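Local coordinates for type-2 restriction enzyme AgeI (Thalassobius gelatinovorus, PDB 5DWC), which recognises the double-stranded DNA sequence 5'-ACCGGT-3' and cleaves it after the first A, leaving fragments with terminal 5'-phosphates, at residues Thr128-Ala133 against Phe159-Gly164; Val141-Glu146 against Gly163-Lys168; Ala167-Ala172 against Ser195-Lys200. All coordinates share one frame; numbering follows the deposited sequence.

Interaction 1. Residues Thr128-Ala133 against Phe159-Gly164; sequences TRMGVA and FGVVGG
Helix-on-sheet packing in the PD-(D/E)XK nuclease fold is illustrated by the last turn of helix 124-130, where R129 and M130 straddle the side chain of V161 on strand 159-168. The two methyls of V161 divide the work. CG1, anti to the backbone N (chi1 -171°), meets M130, while CG2, anti to the carbonyl carbon, meets R129. The M130 chain crosses V161 at about a right angle: its CG lies 3.8 Å from V161 CG1, and a bend at chi3 (-56°) brings CE back to 4.1 Å from the same V161 CG1. L190 packs against M130 as well.

On the R129 side, V161 CG2 sits 3.8 Å above one face of the guanidinium plane, offset toward its rim, while the carbonyl of F159 approaches at the edge. The polar end of R129 is held largely by others: NH2 is hydrogen-bonded to the S153 carbonyl and NH1 forms a salt bridge with E146 of strand 143-148. One arginine thus combines a methyl against the rim of its guanidinium with charge pairing at its end. Just after M130 the helix ends at G131, whose positive phi (80°) belongs to a Schellman motif. Farther along the strand V162 and G163 form a classic beta bulge opposite I145, and here the M130 methyl CE comes to 4.2 Å from G163 O.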
loop_
_atom_site.group_PDB
_atom_site.type_symbol
_atom_site.label_atom_id
_atom_site.label_comp_id
_atom_site.label_asym_id
_atom_site.label_seq_id
_atom_site.Cartn_x
_atom_site.Cartn_y
_atom_site.Cartn_z
ATOM N N THR A 128 -8.661 2.436 19.961
ATOM C CA THR A 128 -9.527 2.265 21.125
ATOM C C THR A 128 -10.932 1.858 20.694
ATOM O O THR A 128 -11.513 0.924 21.249
ATOM C CB THR A 128 -9.599 3.549 21.973
ATOM O OG1 THR A 128 -8.340 3.759 22.626
ATOM C CG2 THR A 128 -10.690 3.437 23.027
ATOM N N ARG A 129 -11.470 2.559 19.700
ATOM C CA ARG A 129 -12.762 2.204 19.120
ATOM C C ARG A 129 -12.720 0.790 18.555
ATOM O O ARG A 129 -13.717 0.067 18.582
ATOM C CB ARG A 129 -13.161 3.197 18.026
ATOM C CG ARG A 129 -13.525 4.577 18.545
ATOM C CD ARG A 129 -13.929 5.516 17.417
ATOM N NE ARG A 129 -15.130 5.058 16.721
ATOM C CZ ARG A 129 -15.201 4.845 15.411
ATOM N NH1 ARG A 129 -14.140 5.051 14.644
ATOM N NH2 ARG A 129 -16.337 4.430 14.865
ATOM N N MET A 130 -11.554 0.408 18.044
ATOM C CA MET A 130 -11.337 -0.932 17.520
ATOM C C MET A 130 -11.310 -1.940 18.665
ATOM O O MET A 130 -11.604 -3.120 18.477
ATOM C CB MET A 130 -10.034 -0.987 16.718
ATOM C CG MET A 130 -9.903 -2.198 15.811
ATOM S SD MET A 130 -8.422 -2.150 14.781
ATOM C CE MET A 130 -8.636 -0.586 13.935
ATOM N N GLY A 131 -10.956 -1.461 19.854
ATOM C CA GLY A 131 -10.968 -2.285 21.048
ATOM C C GLY A 131 -9.755 -3.185 21.175
ATOM O O GLY A 131 -9.792 -4.186 21.890
ATOM N N VAL A 132 -8.676 -2.827 20.485
ATOM C CA VAL A 132 -7.463 -3.634 20.509
ATOM C C VAL A 132 -6.246 -2.836 20.958
ATOM O O VAL A 132 -5.162 -3.397 21.119
ATOM C CB VAL A 132 -7.163 -4.250 19.132
ATOM C CG1 VAL A 132 -8.290 -5.189 18.716
ATOM C CG2 VAL A 132 -6.951 -3.158 18.093
ATOM N N ALA A 133 -6.428 -1.531 21.162
ATOM C CA ALA A 133 -5.363 -0.666 21.663
ATOM C C ALA A 133 -4.803 -1.226 22.963
ATOM O O ALA A 133 -3.630 -1.031 23.290
ATOM C CB ALA A 133 -5.876 0.751 21.869
ATOM N N PHE A 159 -21.261 4.357 11.684
ATOM C CA PHE A 159 -20.112 3.673 11.099
ATOM C C PHE A 159 -19.302 2.958 12.172
ATOM O O PHE A 159 -18.623 3.595 12.978
ATOM C CB PHE A 159 -19.216 4.658 10.346
ATOM C CG PHE A 159 -19.798 5.148 9.051
ATOM C CD1 PHE A 159 -20.721 6.179 9.035
ATOM C CD2 PHE A 159 -19.406 4.589 7.845
ATOM C CE1 PHE A 159 -21.253 6.636 7.842
ATOM C CE2 PHE A 159 -19.932 5.042 6.649
ATOM C CZ PHE A 159 -20.858 6.067 6.648
ATOM N N GLY A 160 -19.374 1.631 12.176
ATOM C CA GLY A 160 -18.659 0.836 13.156
ATOM C C GLY A 160 -17.390 0.227 12.597
ATOM O O GLY A 160 -17.304 -0.080 11.406
ATOM N N VAL A 161 -16.398 0.052 13.464
ATOM C CA VAL A 161 -15.133 -0.541 13.062
ATOM C C VAL A 161 -15.312 -2.022 12.745
ATOM O O VAL A 161 -15.789 -2.790 13.582
ATOM C CB VAL A 161 -14.068 -0.373 14.153
ATOM C CG1 VAL A 161 -12.711 -0.790 13.625
ATOM C CG2 VAL A 161 -14.023 1.075 14.626
ATOM N N VAL A 162 -14.928 -2.419 11.535
ATOM C CA VAL A 162 -15.086 -3.802 11.094
ATOM C C VAL A 162 -13.759 -4.458 10.721
ATOM O O VAL A 162 -13.725 -5.629 10.343
ATOM C CB VAL A 162 -16.033 -3.900 9.887
ATOM C CG1 VAL A 162 -17.437 -3.481 10.283
ATOM C CG2 VAL A 162 -15.521 -3.043 8.741
ATOM N N GLY A 163 -12.669 -3.705 10.825
ATOM C CA GLY A 163 -11.359 -4.232 10.490
ATOM C C GLY A 163 -10.308 -3.161 10.278
ATOM O O GLY A 163 -10.557 -1.980 10.514
ATOM N N GLY A 164 -9.128 -3.578 9.832
ATOM C CA GLY A 164 -8.033 -2.655 9.608
ATOM C C GLY A 164 -7.076 -3.116 8.528
ATOM O O GLY A 164 -7.061 -4.287 8.150
#

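Interaction 2. Residues Val141-Glu146 against Gly163-Lys168; sequences VDVMIE and GGIHAK
I165 lies beside V143 and I145 in the antiparallel hairpin of strands 143-148 and 159-168, part of the PD-(D/E)XK sheet, and spans these two neighbours. CB sits 3.7 Å from V143 CB, the two side chains side by side. CG1, anti to the carbonyl carbon (chi1 -59°), meets the tip of I145, with I145 CD1 3.7 Å from I165 CG1; the two side chains cross at about a right angle. CD1, carried straight on from CG1 by an extended chi2 (178°), ends 4.0 Å from V143 CG1, while the CG2 branch meets S195 of the next strand.

V143 and I165 form a hydrogen-bonded pair, and I145 N donates to G163 O at 2.9 Å from well above the carbonyl plane. At the other end I165 O accepts two N-H groups, from D142 at 3.1 Å and from V143 at 3.0 Å, which marks a classic beta bulge. Between these pairs G164 faces M144 without a side chain, and V141 CG1 covers that spot, 4.2 Å from G164 CA. Beside the bulge D142 points toward strand 159-168. D142 and K168 are placed like the aspartate and lysine of a PD-(D/E)XK site, probably with H166 where the motif has its second acid; E97 lies close to D142. K168, bent at chi2 and chi4, closes a salt bridge of 3.1 Å between its NZ and D142 OD2.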
loop_
_atom_site.group_PDB
_atom_site.type_symbol
_atom_site.label_atom_id
_atom_site.label_comp_id
_atom_site.label_asym_id
_atom_site.label_seq_id
_atom_site.Cartn_x
_atom_site.Cartn_y
_atom_site.Cartn_z
ATOM N N VAL A 141 -1.926 -0.011 13.405
ATOM C CA VAL A 141 -2.789 -0.049 12.225
ATOM C C VAL A 141 -2.639 1.189 11.347
ATOM O O VAL A 141 -2.624 2.318 11.838
ATOM C CB VAL A 141 -4.272 -0.202 12.615
ATOM C CG1 VAL A 141 -5.150 -0.177 11.369
ATOM C CG2 VAL A 141 -4.490 -1.488 13.388
ATOM N N ASP A 142 -2.548 0.959 10.039
ATOM C CA ASP A 142 -2.345 2.027 9.069
ATOM C C ASP A 142 -3.657 2.586 8.513
ATOM O O ASP A 142 -3.858 3.800 8.491
ATOM C CB ASP A 142 -1.463 1.527 7.926
ATOM C CG ASP A 142 -0.055 1.204 8.382
ATOM O OD1 ASP A 142 0.376 1.762 9.415
ATOM O OD2 ASP A 142 0.626 0.399 7.713
ATOM N N VAL A 143 -4.546 1.709 8.059
ATOM C CA VAL A 143 -5.833 2.148 7.524
ATOM C C VAL A 143 -6.993 1.417 8.194
ATOM O O VAL A 143 -7.037 0.189 8.210
ATOM C CB VAL A 143 -5.922 1.937 5.996
ATOM C CG1 VAL A 143 -7.255 2.446 5.469
ATOM C CG2 VAL A 143 -4.767 2.629 5.285
ATOM N N MET A 144 -7.932 2.180 8.743
ATOM C CA MET A 144 -9.092 1.613 9.425
ATOM C C MET A 144 -10.257 1.370 8.465
ATOM O O MET A 144 -10.522 2.177 7.575
ATOM C CB MET A 144 -9.533 2.533 10.571
ATOM C CG MET A 144 -11.037 2.687 10.712
ATOM S SD MET A 144 -11.512 4.000 11.851
ATOM C CE MET A 144 -11.531 3.096 13.409
ATOM N N ILE A 145 -10.950 0.250 8.651
ATOM C CA ILE A 145 -12.115 -0.071 7.834
ATOM C C ILE A 145 -13.403 0.042 8.644
ATOM O O ILE A 145 -13.566 -0.627 9.665
ATOM C CB ILE A 145 -12.023 -1.488 7.244
ATOM C CG1 ILE A 145 -10.618 -1.753 6.699
ATOM C CG2 ILE A 145 -13.075 -1.680 6.162
ATOM C CD1 ILE A 145 -10.389 -3.189 6.283
ATOM N N GLU A 146 -14.315 0.890 8.181
ATOM C CA GLU A 146 -15.600 1.075 8.847
ATOM C C GLU A 146 -16.758 0.724 7.918
ATOM O O GLU A 146 -16.584 0.631 6.704
ATOM C CB GLU A 146 -15.736 2.511 9.357
ATOM C CG GLU A 146 -14.981 2.775 10.649
ATOM C CD GLU A 146 -14.985 4.238 11.040
ATOM O OE1 GLU A 146 -14.820 5.091 10.143
ATOM O OE2 GLU A 146 -15.152 4.536 12.242
ATOM N N GLY A 163 -12.669 -3.705 10.825
ATOM C CA GLY A 163 -11.359 -4.232 10.490
ATOM C C GLY A 163 -10.308 -3.161 10.278
ATOM O O GLY A 163 -10.557 -1.980 10.514
ATOM N N GLY A 164 -9.128 -3.578 9.832
ATOM C CA GLY A 164 -8.033 -2.655 9.608
ATOM C C GLY A 164 -7.076 -3.116 8.528
ATOM O O GLY A 164 -7.061 -4.287 8.150
ATOM N N ILE A 165 -6.266 -2.188 8.034
ATOM C CA ILE A 165 -5.316 -2.492 6.972
ATOM C C ILE A 165 -3.887 -2.165 7.385
ATOM O O ILE A 165 -3.622 -1.103 7.948
ATOM C CB ILE A 165 -5.648 -1.716 5.681
ATOM C CG1 ILE A 165 -7.060 -2.054 5.199
ATOM C CG2 ILE A 165 -4.627 -2.014 4.595
ATOM C CD1 ILE A 165 -7.474 -1.299 3.955
ATOM N N HIS A 166 -2.970 -3.087 7.110
ATOM C CA HIS A 166 -1.547 -2.822 7.271
ATOM C C HIS A 166 -0.925 -2.492 5.923
ATOM O O HIS A 166 -0.577 -3.388 5.155
ATOM C CB HIS A 166 -0.837 -4.015 7.903
ATOM C CG HIS A 166 -1.434 -4.450 9.207
ATOM N ND1 HIS A 166 -2.492 -5.330 9.284
ATOM C CD2 HIS A 166 -1.128 -4.116 10.483
ATOM C CE1 HIS A 166 -2.810 -5.523 10.552
ATOM N NE2 HIS A 166 -2.000 -4.798 11.299
ATOM N N ALA A 167 -0.798 -1.201 5.637
ATOM C CA ALA A 167 -0.273 -0.745 4.357
ATOM C C ALA A 167 1.250 -0.705 4.363
ATOM O O ALA A 167 1.851 0.183 4.966
ATOM C CB ALA A 167 -0.838 0.627 4.016
ATOM N N LYS A 168 1.868 -1.671 3.690
ATOM C CA LYS A 168 3.324 -1.736 3.608
ATOM C C LYS A 168 3.818 -1.579 2.174
ATOM O O LYS A 168 3.561 -2.433 1.329
ATOM C CB LYS A 168 3.828 -3.055 4.194
ATOM C CG LYS A 168 3.706 -3.145 5.705
ATOM C CD LYS A 168 4.703 -2.220 6.381
ATOM C CE LYS A 168 4.434 -2.086 7.873
ATOM N NZ LYS A 168 3.208 -1.279 8.146
#

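Interaction 3. Residues Ala167-Ala172 against Ser195-Lys200; sequences AKVSLA and STLDVK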
loop_
_atom_site.group_PDB
_atom_site.type_symbol
_atom_site.label_atom_id
_atom_site.label_comp_id
_atom_site.label_asym_id
_atom_site.label_seq_id
_atom_site.Cartn_x
_atom_site.Cartn_y
_atom_site.Cartn_z
ATOM N N ALA A 167 -0.798 -1.201 5.637
ATOM C CA ALA A 167 -0.273 -0.745 4.357
ATOM C C ALA A 167 1.250 -0.705 4.363
ATOM O O ALA A 167 1.851 0.183 4.966
ATOM C CB ALA A 167 -0.838 0.627 4.016
ATOM N N LYS A 168 1.868 -1.671 3.690
ATOM C CA LYS A 168 3.324 -1.736 3.608
ATOM C C LYS A 168 3.818 -1.579 2.174
ATOM O O LYS A 168 3.561 -2.433 1.329
ATOM C CB LYS A 168 3.828 -3.055 4.194
ATOM C CG LYS A 168 3.706 -3.145 5.705
ATOM C CD LYS A 168 4.703 -2.220 6.381
ATOM C CE LYS A 168 4.434 -2.086 7.873
ATOM N NZ LYS A 168 3.208 -1.279 8.146
ATOM N N VAL A 169 4.528 -0.485 1.907
ATOM C CA VAL A 169 5.090 -0.233 0.581
ATOM C C VAL A 169 5.993 -1.386 0.154
ATOM O O VAL A 169 5.934 -1.850 -0.987
ATOM C CB VAL A 169 5.892 1.084 0.540
ATOM C CG1 VAL A 169 6.698 1.185 -0.749
ATOM C CG2 VAL A 169 4.963 2.282 0.692
ATOM N N SER A 170 6.821 -1.850 1.082
ATOM C CA SER A 170 7.674 -3.000 0.834
ATOM C C SER A 170 7.518 -4.025 1.949
ATOM O O SER A 170 7.452 -3.668 3.125
ATOM C CB SER A 170 9.135 -2.574 0.712
ATOM O OG SER A 170 9.962 -3.684 0.400
ATOM N N LEU A 171 7.454 -5.298 1.576
ATOM C CA LEU A 171 7.359 -6.375 2.552
ATOM C C LEU A 171 8.724 -6.700 3.147
ATOM O O LEU A 171 8.840 -7.556 4.022
ATOM C CB LEU A 171 6.750 -7.623 1.915
ATOM C CG LEU A 171 5.307 -7.451 1.439
ATOM C CD1 LEU A 171 4.769 -8.760 0.897
ATOM C CD2 LEU A 171 4.432 -6.928 2.569
ATOM N N ALA A 172 9.754 -6.008 2.666
ATOM C CA ALA A 172 11.094 -6.118 3.227
ATOM C C ALA A 172 11.152 -5.384 4.559
ATOM O O ALA A 172 12.139 -5.464 5.292
ATOM C CB ALA A 172 12.128 -5.561 2.259
ATOM N N SER A 195 -2.256 -4.782 2.641
ATOM C CA SER A 195 -2.141 -4.098 1.359
ATOM C C SER A 195 -0.693 -3.696 1.121
ATOM O O SER A 195 -0.079 -3.042 1.962
ATOM C CB SER A 195 -3.055 -2.874 1.316
ATOM O OG SER A 195 -4.406 -3.248 1.517
ATOM N N THR A 196 -0.144 -4.091 -0.024
ATOM C CA THR A 196 1.266 -3.842 -0.294
ATOM C C THR A 196 1.547 -3.481 -1.748
ATOM O O THR A 196 0.786 -3.824 -2.652
ATOM C CB THR A 196 2.133 -5.067 0.082
ATOM O OG1 THR A 196 3.521 -4.732 -0.039
ATOM C CG2 THR A 196 1.823 -6.247 -0.827
ATOM N N LEU A 197 2.651 -2.774 -1.957
ATOM C CA LEU A 197 3.134 -2.480 -3.294
ATOM C C LEU A 197 4.202 -3.494 -3.667
ATOM O O LEU A 197 4.627 -3.564 -4.821
ATOM C CB LEU A 197 3.681 -1.055 -3.374
ATOM C CG LEU A 197 2.627 0.050 -3.299
ATOM C CD1 LEU A 197 3.273 1.401 -3.058
ATOM C CD2 LEU A 197 1.800 0.071 -4.574
ATOM N N ASP A 198 4.619 -4.276 -2.671
ATOM C CA ASP A 198 5.615 -5.334 -2.834
ATOM C C ASP A 198 6.847 -4.833 -3.579
ATOM O O ASP A 198 7.281 -5.428 -4.563
ATOM C CB ASP A 198 5.004 -6.539 -3.555
ATOM C CG ASP A 198 5.880 -7.776 -3.472
ATOM O OD1 ASP A 198 6.754 -7.831 -2.583
ATOM O OD2 ASP A 198 5.695 -8.694 -4.298
ATOM N N VAL A 199 7.396 -3.724 -3.100
ATOM C CA VAL A 199 8.552 -3.107 -3.733
ATOM C C VAL A 199 9.849 -3.779 -3.313
ATOM O O VAL A 199 10.177 -3.823 -2.128
ATOM C CB VAL A 199 8.642 -1.611 -3.394
ATOM C CG1 VAL A 199 9.926 -1.015 -3.950
ATOM C CG2 VAL A 199 7.427 -0.876 -3.924
ATOM N N LYS A 200 10.583 -4.304 -4.288
ATOM C CA LYS A 200 11.915 -4.826 -4.026
ATOM C C LYS A 200 12.734 -4.977 -5.299
ATOM O O LYS A 200 12.501 -5.881 -6.100
ATOM C CB LYS A 200 11.843 -6.170 -3.305
ATOM C CG LYS A 200 13.181 -6.595 -2.731
ATOM C CD LYS A 200 13.785 -5.468 -1.911
ATOM C CE LYS A 200 15.160 -5.840 -1.390
ATOM N NZ LYS A 200 15.745 -4.753 -0.562
HETATM O O HOH W 1 8.226 -6.166 -1.029
#
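A167 opens the contact by directing its CA-H at S195 O, and the same carbonyl then accepts K168 N at 2.9 Å. K168 O in turn takes the T196 hydroxyl, with OG1 2.7 Å away, and a weak bond from L197 N. T196 OG1 is therefore used twice, since it also accepts from D198 N in an ST turn.

At V169 the carbonyl receives V199 N on a lone pair, while CG1 reaches both V199 CG2, 3.9 Å off, and L197 CD1; W67 and F96 from two helices cover this apolar patch. S170 has chi1 -177°, which swings its hydroxyl across to V199: OG donates to V199 O at a short 2.5 Å, in the carbonyl plane, and accepts A172 N at 3.3 Å, a second ST turn. Replacing S170 with an alanine would probably leave V199 O without its hydroxyl donor and A172 N without its acceptor, freeing the turn to shift.

L171 next lays CD2 3.5 Å from T196 OG1, crossing the threonine at about a right angle. Its N donates to a water at 2.9 Å, which passes a bond on to D198 OD1; that carboxylate also bonds T244 through OD2. A172 CB finally brushes the K200 chain. The loops thus stay bonded beyond the parallel pair of K168 and T196, which belongs to a beta-alpha-beta crossover joining neighbouring strands 159-168 and 191-196 through helix 179-187.

In the fold
All three contacts use strand 159-168 within the BsaWI family region. Interaction 1 packs a helix end on its beginning, interaction 2 pairs its latter part with strand 143-148, and interaction 3 joins its last residues and following loop to the end of strand 191-196 and its loop. Centres of interactions 1 and 2 are about 10 Å apart, 2 and 3 about 14 Å, and 1 and 3 about 23 Å. G163 and G164 are common to the first two, A167 and K168 to the last two. Along this inner strand, in chain order, distance from the chain's centre falls from about 20 Å (interaction 1) to about 6 Å (interaction 3), past the probable nuclease site at interaction 2.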